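Origin of replication complex subunit 1B (PDB 5HH7) reads the histone H3 tail through its BAH-PHD cassette, helps the origin recognition complex bind replication origins and positively regulates transcription of a subset of genes. Local coordinates at residues 214-219 with 223-228; 120-125 with 129-134. All coordinates share one frame; numbering follows the deposited sequence.

How the interactions relate
Both contacts lie in the BAH part of the cassette and reach the same mixed, curled beta sheet. Interaction 2 comes first along the chain. It links the short helix 122-127 to the start of strand 132-142. Interaction 1 follows near the end of the modelled chain, where strands 210-218 and 223-226 form a hairpin. The two centres are 21 Å apart, and the nearest atoms are about 9 Å apart, so they do not touch. Interaction 2 sits nearer the centre of the chain, while interaction 1 is a surface contact. Interaction 2 leads the chain from a helix into one strand of the sheet; interaction 1 adds strand 223-226 beside strand 210-218.

Interaction 1: residues 214-219 with 223-228; sequences EYEYDV and SFKRLA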
loop_
_atom_site.group_PDB
_atom_site.type_symbol
_atom_site.label_atom_id
_atom_site.label_comp_id
_atom_site.label_asym_id
_atom_site.label_seq_id
_atom_site.Cartn_x
_atom_site.Cartn_y
_atom_site.Cartn_z
ATOM N N GLU A 214 9.751 6.080 4.421
ATOM C CA GLU A 214 10.711 7.070 4.883
ATOM C C GLU A 214 12.047 6.924 4.164
ATOM O O GLU A 214 12.756 7.910 3.956
ATOM C CB GLU A 214 10.921 6.940 6.394
ATOM C CG GLU A 214 11.941 7.921 6.968
ATOM C CD GLU A 214 11.852 8.042 8.480
ATOM O OE1 GLU A 214 11.187 7.193 9.107
ATOM O OE2 GLU A 214 12.440 8.996 9.038
ATOM N N TYR A 215 12.388 5.696 3.782
ATOM C CA TYR A 215 13.732 5.412 3.284
ATOM C C TYR A 215 13.809 4.899 1.860
ATOM O O TYR A 215 12.950 4.147 1.393
ATOM C CB TYR A 215 14.445 4.395 4.180
ATOM C CG TYR A 215 14.567 4.828 5.615
ATOM C CD1 TYR A 215 15.591 5.674 6.023
ATOM C CD2 TYR A 215 13.650 4.395 6.564
ATOM C CE1 TYR A 215 15.700 6.072 7.342
ATOM C CE2 TYR A 215 13.749 4.785 7.878
ATOM C CZ TYR A 215 14.774 5.620 8.265
ATOM O OH TYR A 215 14.867 6.006 9.581
ATOM N N GLU A 216 14.879 5.312 1.194
ATOM C CA GLU A 216 15.337 4.681 -0.023
ATOM C C GLU A 216 16.243 3.525 0.382
ATOM O O GLU A 216 17.129 3.689 1.222
ATOM C CB GLU A 216 16.120 5.690 -0.859
ATOM C CG GLU A 216 16.863 5.102 -2.038
ATOM C CD GLU A 216 17.767 6.124 -2.700
ATOM O OE1 GLU A 216 17.247 7.156 -3.178
ATOM O OE2 GLU A 216 18.996 5.901 -2.723
ATOM N N TYR A 217 16.014 2.356 -0.203
ATOM C CA TYR A 217 16.830 1.185 0.096
ATOM C C TYR A 217 17.617 0.768 -1.134
ATOM O O TYR A 217 17.031 0.370 -2.137
ATOM C CB TYR A 217 15.945 0.026 0.557
ATOM C CG TYR A 217 16.685 -1.277 0.817
ATOM C CD1 TYR A 217 17.630 -1.372 1.832
ATOM C CD2 TYR A 217 16.419 -2.416 0.062
ATOM C CE1 TYR A 217 18.299 -2.564 2.085
ATOM C CE2 TYR A 217 17.087 -3.616 0.306
ATOM C CZ TYR A 217 18.023 -3.682 1.319
ATOM O OH TYR A 217 18.683 -4.870 1.571
ATOM N N ASP A 218 18.939 0.868 -1.071
ATOM C CA ASP A 218 19.752 0.370 -2.170
ATOM C C ASP A 218 19.979 -1.116 -1.975
ATOM O O ASP A 218 20.659 -1.531 -1.038
ATOM C CB ASP A 218 21.090 1.098 -2.278
ATOM C CG ASP A 218 21.813 0.771 -3.574
ATOM O OD1 ASP A 218 22.541 -0.245 -3.617
ATOM O OD2 ASP A 218 21.634 1.518 -4.558
ATOM N N VAL A 219 19.397 -1.910 -2.866
ATOM C CA VAL A 219 19.414 -3.359 -2.737
ATOM C C VAL A 219 20.827 -3.940 -2.860
ATOM O O VAL A 219 21.156 -4.927 -2.203
ATOM C CB VAL A 219 18.458 -4.012 -3.762
ATOM C CG1 VAL A 219 18.490 -5.531 -3.650
ATOM C CG2 VAL A 219 17.032 -3.484 -3.565
ATOM N N SER A 223 21.766 -0.677 1.974
ATOM C CA SER A 223 21.910 0.529 2.773
ATOM C C SER A 223 20.675 1.410 2.649
ATOM O O SER A 223 19.943 1.337 1.659
ATOM C CB SER A 223 23.153 1.305 2.334
ATOM O OG SER A 223 23.065 1.655 0.962
ATOM N N PHE A 224 20.453 2.248 3.657
ATOM C CA PHE A 224 19.280 3.113 3.688
ATOM C C PHE A 224 19.660 4.583 3.642
ATOM O O PHE A 224 20.695 4.993 4.172
ATOM C CB PHE A 224 18.444 2.847 4.943
ATOM C CG PHE A 224 17.855 1.470 4.999
ATOM C CD1 PHE A 224 18.550 0.430 5.592
ATOM C CD2 PHE A 224 16.602 1.217 4.461
ATOM C CE1 PHE A 224 18.009 -0.843 5.644
ATOM C CE2 PHE A 224 16.054 -0.053 4.517
ATOM C CZ PHE A 224 16.758 -1.084 5.106
ATOM N N LYS A 225 18.804 5.370 3.004
ATOM C CA LYS A 225 18.967 6.811 2.937
ATOM C C LYS A 225 17.581 7.421 3.071
ATOM O O LYS A 225 16.610 6.870 2.558
ATOM C CB LYS A 225 19.589 7.202 1.596
ATOM C CG LYS A 225 19.907 8.676 1.437
ATOM C CD LYS A 225 20.576 8.931 0.091
ATOM C CE LYS A 225 20.904 10.403 -0.118
ATOM N NZ LYS A 225 21.628 10.631 -1.405
ATOM N N ARG A 226 17.479 8.542 3.773
ATOM C CA ARG A 226 16.194 9.219 3.897
ATOM C C ARG A 226 15.758 9.782 2.552
ATOM O O ARG A 226 16.572 10.333 1.811
ATOM C CB ARG A 226 16.273 10.348 4.922
ATOM C CG ARG A 226 16.261 9.889 6.368
ATOM C CD ARG A 226 16.448 11.078 7.299
ATOM N NE ARG A 226 16.247 10.723 8.700
ATOM C CZ ARG A 226 16.361 11.583 9.707
ATOM N NH1 ARG A 226 16.689 12.848 9.465
ATOM N NH2 ARG A 226 16.155 11.180 10.954
ATOM N N LEU A 227 14.476 9.635 2.234
ATOM C CA LEU A 227 13.920 10.272 1.046
ATOM C C LEU A 227 13.953 11.785 1.221
ATOM O O LEU A 227 14.128 12.531 0.254
ATOM C CB LEU A 227 12.483 9.808 0.804
ATOM C CG LEU A 227 12.286 8.397 0.248
ATOM C CD1 LEU A 227 10.810 8.134 0.010
ATOM C CD2 LEU A 227 13.072 8.215 -1.040
ATOM N N ALA A 228 13.790 12.223 2.466
ATOM C CA ALA A 228 13.755 13.641 2.814
ATOM C C ALA A 228 14.980 14.397 2.306
ATOM O O ALA A 228 16.108 14.118 2.714
ATOM C CB ALA A 228 13.620 13.805 4.323
HETATM O O HOH W 1 15.046 8.713 9.981
HETATM O O HOH W 2 12.637 10.553 4.688
#
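Tyr215 to Asp218 run antiparallel to Ser223 to Arg226 at 152°, in a beta hairpin that pairs strand 223-226 with strand 210-218 at the edge of the sheet. Glu216 and Lys225 form a hydrogen-bonded pair, with Glu216 N to Lys225 O at 2.7 Å and Lys225 N to Glu216 O at 3.0 Å. Beyond the strand end, Leu227 N makes a nearly straight bond to Glu214 O (3.0 Å). Phe224 sits among aromatic side chains. Tyr217 CD1 lies over one face of the Phe224 ring, 3.4 Å from Phe224 CE2; the pair is oblique. Phe224 also turns an edge toward the face of Tyr215, an offset edge-to-face pair with planes at 76°. Its CD2 lies 3.9 Å from Tyr215 CB. The CG of Phe224 is anti to its carbonyl carbon (chi1 -64°), which sets the ring beside both tyrosines. Tyr175 meets Phe224 edge-to-face as well. Glu216 and Asp218 share the other face with Lys225 and Ser223. The carboxylates of Glu216 and Asp218 both bond Asn178, and Glu216 also has a salt bridge to Arg153. At the hairpin's open end, one water joins Glu214 OE2, Tyr215 OH and Arg226 NE, which donates to it. Glu214 OE2 lies 4.2 Å from Arg226 NE, well out of the guanidinium plane. The opposite charges therefore probably attract through space, while the water supplies the hydrogen-bonded link.

Interaction 2: residues 120-125 with 129-134; sequences RTMREK and GDLWAA
A Schellman motif ends the short helix 122-127 of the BAH domain and turns the chain toward strand 132-142, with Lys125 and Asp130 meeting across the turn. Gly129 has positive phi (77°), a conformation that favours glycine. Asp130 N donates to Lys125 O at 2.7 Å, and Leu131 N adds a weak bond to the same oxygen. At the other end of the helix, Thr121 is the N-cap, its OG1 accepting from Glu124 N. Arg120 reaches along the helix to Asp130. Arg120 NH1 meets Asp130 OD2 at 2.9 Å, nearly in the guanidinium plane and on the anti side of the carboxylate, while Arg120 NH2 adds a weak bond to the same oxygen. The two planes are 70° apart, and Lys125 CG lies over the centre of the guanidinium. Leu131 packs against the helix, its CD2 3.6 Å from both Lys125 CB and Met122 CG. Its CG sits between the backbone N and carbonyl carbon (chi1 55°), which directs the methyls at the helix. Leu189 and Tyr33 touch both Met122 and Leu131. Ser128 OG also bonds Asp130 OD2, so this carboxylate oxygen has a neutral partner besides the arginine, whose positive charge would be expected to favour the ionised acid.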
loop_
_atom_site.group_PDB
_atom_site.type_symbol
_atom_site.label_atom_id
_atom_site.label_comp_id
_atom_site.label_asym_id
_atom_site.label_seq_id
_atom_site.Cartn_x
_atom_site.Cartn_y
_atom_site.Cartn_z
ATOM N N ARG A 120 -8.591 -11.738 -0.221
ATOM C CA ARG A 120 -7.585 -10.824 0.308
ATOM C C ARG A 120 -7.615 -9.479 -0.414
ATOM O O ARG A 120 -7.821 -9.420 -1.626
ATOM C CB ARG A 120 -6.190 -11.440 0.188
ATOM C CG ARG A 120 -6.013 -12.751 0.934
ATOM C CD ARG A 120 -4.567 -13.214 0.877
ATOM N NE ARG A 120 -4.139 -13.518 -0.486
ATOM C CZ ARG A 120 -2.875 -13.491 -0.895
ATOM N NH1 ARG A 120 -1.910 -13.161 -0.047
ATOM N NH2 ARG A 120 -2.575 -13.787 -2.153
ATOM N N THR A 121 -7.402 -8.399 0.334
ATOM C CA THR A 121 -7.318 -7.076 -0.271
ATOM C C THR A 121 -5.996 -6.931 -1.015
ATOM O O THR A 121 -5.070 -7.719 -0.821
ATOM C CB THR A 121 -7.429 -5.952 0.776
ATOM O OG1 THR A 121 -6.258 -5.946 1.602
ATOM C CG2 THR A 121 -8.664 -6.147 1.648
ATOM N N MET A 122 -5.918 -5.917 -1.870
ATOM C CA MET A 122 -4.717 -5.643 -2.646
ATOM C C MET A 122 -3.547 -5.291 -1.724
ATOM O O MET A 122 -2.402 -5.679 -1.971
ATOM C CB MET A 122 -5.001 -4.502 -3.623
ATOM C CG MET A 122 -4.042 -4.398 -4.785
ATOM S SD MET A 122 -4.822 -3.609 -6.208
ATOM C CE MET A 122 -5.974 -4.884 -6.719
ATOM N N ARG A 123 -3.845 -4.553 -0.658
ATOM C CA ARG A 123 -2.844 -4.213 0.351
ATOM C C ARG A 123 -2.324 -5.466 1.052
ATOM O O ARG A 123 -1.124 -5.604 1.299
ATOM C CB ARG A 123 -3.435 -3.237 1.372
ATOM C CG ARG A 123 -2.736 -3.235 2.728
ATOM C CD ARG A 123 -3.749 -3.498 3.828
ATOM N NE ARG A 123 -3.587 -4.806 4.448
ATOM C CZ ARG A 123 -4.561 -5.491 5.039
ATOM N NH1 ARG A 123 -5.801 -5.017 5.097
ATOM N NH2 ARG A 123 -4.293 -6.667 5.572
ATOM N N GLU A 124 -3.231 -6.384 1.359
ATOM C CA GLU A 124 -2.850 -7.646 1.977
ATOM C C GLU A 124 -1.920 -8.443 1.059
ATOM O O GLU A 124 -0.926 -9.013 1.512
ATOM C CB GLU A 124 -4.098 -8.461 2.327
ATOM C CG GLU A 124 -3.824 -9.689 3.172
ATOM C CD GLU A 124 -5.096 -10.402 3.605
ATOM O OE1 GLU A 124 -6.198 -9.837 3.425
ATOM O OE2 GLU A 124 -4.988 -11.531 4.124
ATOM N N LYS A 125 -2.236 -8.461 -0.232
ATOM C CA LYS A 125 -1.405 -9.159 -1.207
ATOM C C LYS A 125 -0.019 -8.524 -1.310
ATOM O O LYS A 125 0.987 -9.226 -1.416
ATOM C CB LYS A 125 -2.073 -9.172 -2.582
ATOM C CG LYS A 125 -3.370 -9.963 -2.659
ATOM C CD LYS A 125 -3.912 -9.954 -4.081
ATOM C CE LYS A 125 -5.364 -10.399 -4.129
ATOM N NZ LYS A 125 -5.936 -10.303 -5.503
ATOM N N GLY A 129 3.812 -10.119 -0.243
ATOM C CA GLY A 129 4.706 -10.309 -1.372
ATOM C C GLY A 129 4.065 -10.964 -2.582
ATOM O O GLY A 129 4.753 -11.576 -3.403
ATOM N N ASP A 130 2.748 -10.825 -2.705
ATOM C CA ASP A 130 2.016 -11.456 -3.798
ATOM C C ASP A 130 1.604 -10.467 -4.888
ATOM O O ASP A 130 0.901 -10.823 -5.832
ATOM C CB ASP A 130 0.813 -12.228 -3.258
ATOM C CG ASP A 130 1.227 -13.434 -2.439
ATOM O OD1 ASP A 130 2.153 -14.151 -2.875
ATOM O OD2 ASP A 130 0.643 -13.655 -1.358
ATOM N N LEU A 131 2.038 -9.222 -4.742
ATOM C CA LEU A 131 2.005 -8.263 -5.842
ATOM C C LEU A 131 3.013 -7.160 -5.577
ATOM O O LEU A 131 3.644 -7.144 -4.523
ATOM C CB LEU A 131 0.595 -7.715 -6.108
ATOM C CG LEU A 131 -0.260 -7.052 -5.031
ATOM C CD1 LEU A 131 0.179 -5.626 -4.779
ATOM C CD2 LEU A 131 -1.718 -7.088 -5.456
ATOM N N TRP A 132 3.169 -6.250 -6.534
ATOM C CA TRP A 132 4.207 -5.231 -6.459
ATOM C C TRP A 132 3.610 -3.850 -6.223
ATOM O O TRP A 132 2.422 -3.623 -6.458
ATOM C CB TRP A 132 5.012 -5.185 -7.761
ATOM C CG TRP A 132 5.621 -6.483 -8.192
ATOM C CD1 TRP A 132 4.961 -7.587 -8.645
ATOM C CD2 TRP A 132 7.019 -6.798 -8.254
ATOM N NE1 TRP A 132 5.858 -8.577 -8.966
ATOM C CE2 TRP A 132 7.128 -8.118 -8.734
ATOM C CE3 TRP A 132 8.188 -6.095 -7.940
ATOM C CZ2 TRP A 132 8.357 -8.751 -8.913
ATOM C CZ3 TRP A 132 9.411 -6.726 -8.117
ATOM C CH2 TRP A 132 9.485 -8.040 -8.596
ATOM N N ALA A 133 4.456 -2.934 -5.768
ATOM C CA ALA A 133 4.114 -1.520 -5.705
ATOM C C ALA A 133 5.277 -0.739 -6.295
ATOM O O ALA A 133 6.439 -1.103 -6.100
ATOM C CB ALA A 133 3.855 -1.092 -4.272
ATOM N N ALA A 134 4.968 0.326 -7.026
ATOM C CA ALA A 134 6.002 1.118 -7.678
ATOM C C ALA A 134 5.646 2.591 -7.711
ATOM O O ALA A 134 4.471 2.961 -7.672
ATOM C CB ALA A 134 6.236 0.615 -9.098
#